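Local coordinates for uncharacterized protein (Pyrococcus furiosus, PDB 4XLZ) that probably removes an acetyl group from N,N'-diacetylchitobiose, as a metal-binding deacetylase of carbohydrate esterase family 14, at residues A188-T202 with Y238-V252. Numbering follows the deposited sequence.
Sequences ALYYTHKPNYIVDIT and YGEKIGVRYGEGFRV. With CD (cadmium ion), chain J.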
loop_
_atom_site.group_PDB
_atom_site.type_symbol
_atom_site.label_atom_id
_atom_site.label_comp_id
_atom_site.label_asym_id
_atom_site.label_seq_id
_atom_site.Cartn_x
_atom_site.Cartn_y
_atom_site.Cartn_z
ATOM N N ALA A 188 13.802 -27.259 1.478
ATOM C CA ALA A 188 15.243 -27.152 1.797
ATOM C C ALA A 188 15.691 -25.749 1.459
ATOM O O ALA A 188 15.434 -25.276 0.363
ATOM C CB ALA A 188 16.030 -28.235 0.903
ATOM N N LEU A 189 16.413 -25.117 2.407
ATOM C CA LEU A 189 16.823 -23.691 2.219
ATOM C C LEU A 189 18.287 -23.714 1.759
ATOM O O LEU A 189 19.158 -24.270 2.453
ATOM C CB LEU A 189 16.707 -22.920 3.530
ATOM C CG LEU A 189 15.214 -22.976 4.004
ATOM C CD1 LEU A 189 15.285 -22.190 5.335
ATOM C CD2 LEU A 189 14.265 -22.313 3.009
ATOM N N TYR A 190 18.528 -23.057 0.633
ATOM C CA TYR A 190 19.944 -22.872 0.182
ATOM C C TYR A 190 20.379 -21.448 0.485
ATOM O O TYR A 190 19.649 -20.682 1.084
ATOM C CB TYR A 190 20.101 -23.244 -1.296
ATOM C CG TYR A 190 19.300 -22.414 -2.358
ATOM C CD1 TYR A 190 17.928 -22.739 -2.708
ATOM C CD2 TYR A 190 19.879 -21.287 -2.938
ATOM C CE1 TYR A 190 17.314 -21.959 -3.650
ATOM C CE2 TYR A 190 19.187 -20.527 -3.904
ATOM C CZ TYR A 190 17.883 -20.857 -4.203
ATOM O OH TYR A 190 17.285 -20.071 -5.177
ATOM N N TYR A 191 21.607 -21.073 0.096
ATOM C CA TYR A 191 22.154 -19.786 0.489
ATOM C C TYR A 191 22.093 -19.641 2.030
ATOM O O TYR A 191 21.537 -18.621 2.556
ATOM C CB TYR A 191 21.485 -18.590 -0.210
ATOM C CG TYR A 191 21.765 -18.309 -1.681
ATOM C CD1 TYR A 191 23.042 -18.562 -2.241
ATOM C CD2 TYR A 191 20.762 -17.755 -2.491
ATOM C CE1 TYR A 191 23.281 -18.241 -3.555
ATOM C CE2 TYR A 191 20.990 -17.411 -3.857
ATOM C CZ TYR A 191 22.279 -17.694 -4.358
ATOM O OH TYR A 191 22.496 -17.240 -5.593
ATOM N N THR A 192 22.595 -20.679 2.740
ATOM C CA THR A 192 22.401 -20.739 4.208
ATOM C C THR A 192 23.701 -20.735 4.959
ATOM O O THR A 192 24.696 -21.386 4.499
ATOM C CB THR A 192 21.545 -21.943 4.542
ATOM O OG1 THR A 192 21.254 -21.908 5.958
ATOM C CG2 THR A 192 22.197 -23.334 4.204
ATOM N N HIS A 193 23.723 -19.978 6.037
ATOM C CA HIS A 193 24.864 -20.018 7.017
ATOM C C HIS A 193 24.719 -21.242 7.980
ATOM O O HIS A 193 25.698 -21.526 8.717
ATOM C CB HIS A 193 24.891 -18.663 7.760
ATOM C CG HIS A 193 25.862 -18.545 8.914
ATOM N ND1 HIS A 193 25.433 -18.265 10.184
ATOM C CD2 HIS A 193 27.226 -18.589 8.982
ATOM C CE1 HIS A 193 26.470 -18.180 10.997
ATOM N NE2 HIS A 193 27.567 -18.390 10.304
ATOM N N LYS A 194 23.525 -21.853 8.039
ATOM C CA LYS A 194 23.319 -22.927 9.034
ATOM C C LYS A 194 22.887 -24.201 8.325
ATOM O O LYS A 194 21.797 -24.767 8.549
ATOM C CB LYS A 194 22.258 -22.499 10.099
ATOM C CG LYS A 194 22.784 -21.368 11.038
ATOM C CD LYS A 194 23.846 -21.929 12.017
ATOM C CE LYS A 194 24.376 -20.834 12.972
ATOM N NZ LYS A 194 25.436 -21.505 13.761
ATOM N N PRO A 195 23.694 -24.728 7.390
ATOM C CA PRO A 195 23.229 -25.923 6.721
ATOM C C PRO A 195 23.278 -27.112 7.686
ATOM O O PRO A 195 24.141 -27.149 8.593
ATOM C CB PRO A 195 24.326 -26.124 5.606
ATOM C CG PRO A 195 25.591 -25.527 6.270
ATOM C CD PRO A 195 25.110 -24.278 7.062
ATOM N N ASN A 196 22.417 -28.064 7.434
ATOM C CA ASN A 196 22.458 -29.351 8.195
ATOM C C ASN A 196 22.490 -30.535 7.270
ATOM O O ASN A 196 22.438 -31.702 7.744
ATOM C CB ASN A 196 21.420 -29.469 9.297
ATOM C CG ASN A 196 20.034 -29.165 8.823
ATOM O OD1 ASN A 196 19.728 -29.219 7.660
ATOM N ND2 ASN A 196 19.168 -28.957 9.784
ATOM N N TYR A 197 22.518 -30.287 5.978
ATOM C CA TYR A 197 22.691 -31.366 4.991
ATOM C C TYR A 197 23.564 -30.826 3.875
ATOM O O TYR A 197 23.260 -29.721 3.283
ATOM C CB TYR A 197 21.334 -31.793 4.449
ATOM C CG TYR A 197 21.464 -32.856 3.365
ATOM C CD1 TYR A 197 22.000 -34.098 3.747
ATOM C CD2 TYR A 197 21.108 -32.630 2.006
ATOM C CE1 TYR A 197 22.158 -35.120 2.746
ATOM C CE2 TYR A 197 21.324 -33.636 1.016
ATOM C CZ TYR A 197 21.808 -34.845 1.437
ATOM O OH TYR A 197 21.901 -35.854 0.456
ATOM N N ILE A 198 24.678 -31.530 3.537
ATOM C CA ILE A 198 25.578 -31.014 2.489
ATOM C C ILE A 198 25.688 -32.065 1.364
ATOM O O ILE A 198 25.798 -33.286 1.656
ATOM C CB ILE A 198 27.041 -30.885 3.011
ATOM C CG1 ILE A 198 27.113 -30.173 4.310
ATOM C CG2 ILE A 198 27.988 -30.361 1.886
ATOM C CD1 ILE A 198 26.686 -28.738 4.152
ATOM N N VAL A 199 25.566 -31.608 0.124
ATOM C CA VAL A 199 25.656 -32.498 -1.033
ATOM C C VAL A 199 27.089 -32.295 -1.590
ATOM O O VAL A 199 27.539 -31.145 -1.816
ATOM C CB VAL A 199 24.671 -32.078 -2.071
ATOM C CG1 VAL A 199 24.840 -32.883 -3.419
ATOM C CG2 VAL A 199 23.207 -32.299 -1.521
ATOM N N ASP A 200 27.801 -33.459 -1.793
ATOM C CA ASP A 200 29.149 -33.317 -2.413
ATOM C C ASP A 200 29.013 -33.060 -3.898
ATOM O O ASP A 200 28.358 -33.872 -4.583
ATOM C CB ASP A 200 29.864 -34.680 -2.148
ATOM C CG ASP A 200 31.276 -34.682 -2.754
ATOM O OD1 ASP A 200 31.744 -33.712 -3.297
ATOM O OD2 ASP A 200 31.891 -35.805 -2.619
ATOM N N ILE A 201 29.508 -31.931 -4.378
ATOM C CA ILE A 201 29.454 -31.601 -5.764
ATOM C C ILE A 201 30.848 -31.515 -6.437
ATOM O O ILE A 201 30.963 -30.904 -7.520
ATOM C CB ILE A 201 28.690 -30.256 -6.097
ATOM C CG1 ILE A 201 29.332 -29.130 -5.380
ATOM C CG2 ILE A 201 27.179 -30.426 -5.603
ATOM C CD1 ILE A 201 29.099 -27.809 -6.114
ATOM N N THR A 202 31.813 -32.145 -5.757
ATOM C CA THR A 202 33.234 -32.034 -6.217
ATOM C C THR A 202 33.337 -32.371 -7.712
ATOM O O THR A 202 33.947 -31.628 -8.522
ATOM C CB THR A 202 34.070 -32.943 -5.361
ATOM O OG1 THR A 202 34.087 -32.463 -4.036
ATOM C CG2 THR A 202 35.545 -32.826 -5.911
ATOM N N TYR A 238 31.118 -25.188 2.483
ATOM C CA TYR A 238 30.184 -26.302 2.695
ATOM C C TYR A 238 30.865 -27.685 2.648
ATOM O O TYR A 238 30.612 -28.553 3.493
ATOM C CB TYR A 238 29.091 -26.238 1.596
ATOM C CG TYR A 238 28.150 -25.019 1.766
ATOM C CD1 TYR A 238 27.473 -24.856 2.962
ATOM C CD2 TYR A 238 27.958 -24.155 0.711
ATOM C CE1 TYR A 238 26.636 -23.681 3.098
ATOM C CE2 TYR A 238 27.154 -23.051 0.820
ATOM C CZ TYR A 238 26.461 -22.887 2.026
ATOM O OH TYR A 238 25.607 -21.736 2.144
ATOM N N GLY A 239 31.745 -27.852 1.635
ATOM C CA GLY A 239 32.303 -29.211 1.484
ATOM C C GLY A 239 33.179 -29.577 2.715
ATOM O O GLY A 239 33.140 -30.760 3.124
ATOM N N GLU A 240 33.896 -28.608 3.290
ATOM C CA GLU A 240 34.774 -28.909 4.471
ATOM C C GLU A 240 33.975 -29.476 5.648
ATOM O O GLU A 240 34.442 -30.337 6.411
ATOM C CB GLU A 240 35.537 -27.699 4.823
ATOM C CG GLU A 240 36.711 -27.988 5.749
ATOM C CD GLU A 240 37.656 -26.798 5.835
ATOM O OE1 GLU A 240 37.649 -26.075 6.843
ATOM O OE2 GLU A 240 38.364 -26.566 4.816
ATOM N N LYS A 241 32.670 -29.150 5.720
ATOM C CA LYS A 241 31.818 -29.639 6.824
ATOM C C LYS A 241 31.572 -31.153 6.742
ATOM O O LYS A 241 31.174 -31.737 7.726
ATOM C CB LYS A 241 30.460 -28.897 6.800
ATOM C CG LYS A 241 30.639 -27.440 7.181
ATOM C CD LYS A 241 29.178 -26.712 7.200
ATOM C CE LYS A 241 29.484 -25.176 7.331
ATOM N NZ LYS A 241 30.475 -24.754 8.395
ATOM N N ILE A 242 31.721 -31.761 5.573
ATOM C CA ILE A 242 31.579 -33.203 5.439
ATOM C C ILE A 242 32.901 -33.853 4.860
ATOM O O ILE A 242 32.868 -35.023 4.342
ATOM C CB ILE A 242 30.339 -33.639 4.582
ATOM C CG1 ILE A 242 30.393 -33.056 3.134
ATOM C CG2 ILE A 242 29.043 -33.276 5.383
ATOM C CD1 ILE A 242 29.454 -33.751 2.104
ATOM N N GLY A 243 33.957 -33.080 4.950
ATOM C CA GLY A 243 35.315 -33.647 4.479
ATOM C C GLY A 243 35.465 -33.902 2.965
ATOM O O GLY A 243 36.234 -34.820 2.548
ATOM N N VAL A 244 34.746 -33.126 2.116
ATOM C CA VAL A 244 34.885 -33.156 0.667
ATOM C C VAL A 244 35.336 -31.789 0.190
ATOM O O VAL A 244 35.318 -30.778 0.901
ATOM C CB VAL A 244 33.576 -33.681 -0.088
ATOM C CG1 VAL A 244 33.061 -34.963 0.433
ATOM C CG2 VAL A 244 32.473 -32.530 -0.056
ATOM N N ARG A 245 35.880 -31.759 -1.040
ATOM C CA ARG A 245 36.444 -30.507 -1.564
ATOM C C ARG A 245 35.304 -29.416 -1.739
ATOM O O ARG A 245 35.523 -28.337 -1.285
ATOM C CB ARG A 245 37.142 -30.737 -2.913
ATOM C CG ARG A 245 37.986 -29.587 -3.294
ATOM C CD ARG A 245 38.677 -29.854 -4.638
ATOM N NE ARG A 245 39.586 -28.761 -4.914
ATOM C CZ ARG A 245 40.140 -28.505 -6.153
ATOM N NH1 ARG A 245 40.994 -27.475 -6.279
ATOM N NH2 ARG A 245 39.843 -29.196 -7.284
ATOM N N TYR A 246 34.276 -29.793 -2.487
ATOM C CA TYR A 246 33.227 -28.792 -2.847
ATOM C C TYR A 246 31.888 -29.399 -2.462
ATOM O O TYR A 246 31.521 -30.510 -2.840
ATOM C CB TYR A 246 33.251 -28.547 -4.369
ATOM C CG TYR A 246 34.556 -27.952 -4.855
ATOM C CD1 TYR A 246 35.138 -26.866 -4.181
ATOM C CD2 TYR A 246 35.061 -28.412 -6.055
ATOM C CE1 TYR A 246 36.340 -26.252 -4.726
ATOM C CE2 TYR A 246 36.231 -27.825 -6.591
ATOM C CZ TYR A 246 36.843 -26.784 -5.936
ATOM O OH TYR A 246 37.976 -26.105 -6.341
ATOM N N GLY A 247 31.111 -28.561 -1.730
ATOM C CA GLY A 247 29.748 -28.996 -1.328
ATOM C C GLY A 247 28.750 -27.838 -1.557
ATOM O O GLY A 247 29.082 -26.699 -1.752
ATOM N N GLU A 248 27.496 -28.291 -1.635
ATOM C CA GLU A 248 26.345 -27.321 -1.533
ATOM C C GLU A 248 25.557 -27.634 -0.264
ATOM O O GLU A 248 25.243 -28.757 0.029
ATOM C CB GLU A 248 25.420 -27.495 -2.747
ATOM C CG GLU A 248 26.056 -26.807 -3.978
ATOM C CD GLU A 248 25.314 -27.072 -5.295
ATOM O OE1 GLU A 248 24.377 -27.838 -5.284
ATOM O OE2 GLU A 248 25.754 -26.437 -6.291
ATOM N N GLY A 249 25.290 -26.543 0.496
ATOM C CA GLY A 249 24.621 -26.750 1.745
ATOM C C GLY A 249 23.122 -26.365 1.741
ATOM O O GLY A 249 22.736 -25.408 1.028
ATOM N N PHE A 250 22.403 -27.097 2.580
ATOM C CA PHE A 250 20.928 -26.882 2.673
ATOM C C PHE A 250 20.614 -26.979 4.140
ATOM O O PHE A 250 21.151 -27.753 4.943
ATOM C CB PHE A 250 20.194 -28.007 1.939
ATOM C CG PHE A 250 20.494 -28.008 0.494
ATOM C CD1 PHE A 250 19.822 -27.192 -0.430
ATOM C CD2 PHE A 250 21.545 -28.876 -0.009
ATOM C CE1 PHE A 250 20.174 -27.116 -1.770
ATOM C CE2 PHE A 250 21.893 -28.776 -1.358
ATOM C CZ PHE A 250 21.209 -27.938 -2.283
ATOM N N ARG A 251 19.564 -26.196 4.519
ATOM C CA ARG A 251 19.004 -26.363 5.831
ATOM C C ARG A 251 17.598 -26.943 5.688
ATOM O O ARG A 251 16.764 -26.482 4.955
ATOM C CB ARG A 251 18.881 -25.013 6.605
ATOM C CG ARG A 251 18.377 -25.241 8.023
ATOM C CD ARG A 251 18.427 -23.966 8.829
ATOM N NE ARG A 251 17.952 -24.250 10.198
ATOM C CZ ARG A 251 18.704 -24.821 11.125
ATOM N NH1 ARG A 251 19.997 -25.137 10.867
ATOM N NH2 ARG A 251 18.155 -25.012 12.373
ATOM N N VAL A 252 17.455 -28.072 6.388
ATOM C CA VAL A 252 16.171 -28.800 6.392
ATOM C C VAL A 252 15.714 -28.962 7.807
ATOM O O VAL A 252 16.537 -29.229 8.716
ATOM C CB VAL A 252 16.281 -30.218 5.692
ATOM C CG1 VAL A 252 14.943 -30.956 5.684
ATOM C CG2 VAL A 252 16.866 -30.107 4.245
HETATM CD CD CD J . 29.585 -18.111 11.222
HETATM O O HOH W 1 23.564 -23.170 -0.134
HETATM O O HOH W 2 27.896 -18.095 12.673
HETATM O O HOH W 3 30.554 -18.524 13.240
HETATM O O HOH W 4 30.838 -19.219 9.471
#
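With CG turned between its backbone N and carbonyl carbon (chi1 51°), Asn196 lays its amide along Val252: Val252 N donates to Asn196 OD1 at 2.8 Å, on a lone pair, and Asn196 ND2 donates to Val252 O at 2.9 Å. An alanine here would probably leave Val252 N and O without these mates and cost Ile267 O its bond from ND2. Arg251, extended (chi1 -176°), brings NH1 to Lys194 O at 3.0 Å in the guanidinium plane; its NH2 pairs with the Ile267 carboxylate. Asn196 and Tyr197 both donate to Phe250 O, a classic beta bulge at the start of the antiparallel ladder through Val199 and Glu248. One face of this two-stranded sheet carries Ile198, with Ile198 CG2 3.7 Å from Ile242 CD1 and Ile198 CD1 on Gly249 CA. Tyr238 OH donates to Thr192 O at 2.5 Å, tilted from the carbonyl plane, with Pro195 CG at the Tyr238 ring edge. On the other face, Val199 CG2 meets Phe250 CE2 at 3.8 Å, and both rest on helix 43-57. A single antiparallel bridge, Leu189 with Arg251, ties the ladder's end to strand 186-190, an edge of this chain's parallel sheet beside strand 135-139; helix 221-240, ended by a Schellman motif at Gly243, reaches strand 247-250 through a short loop.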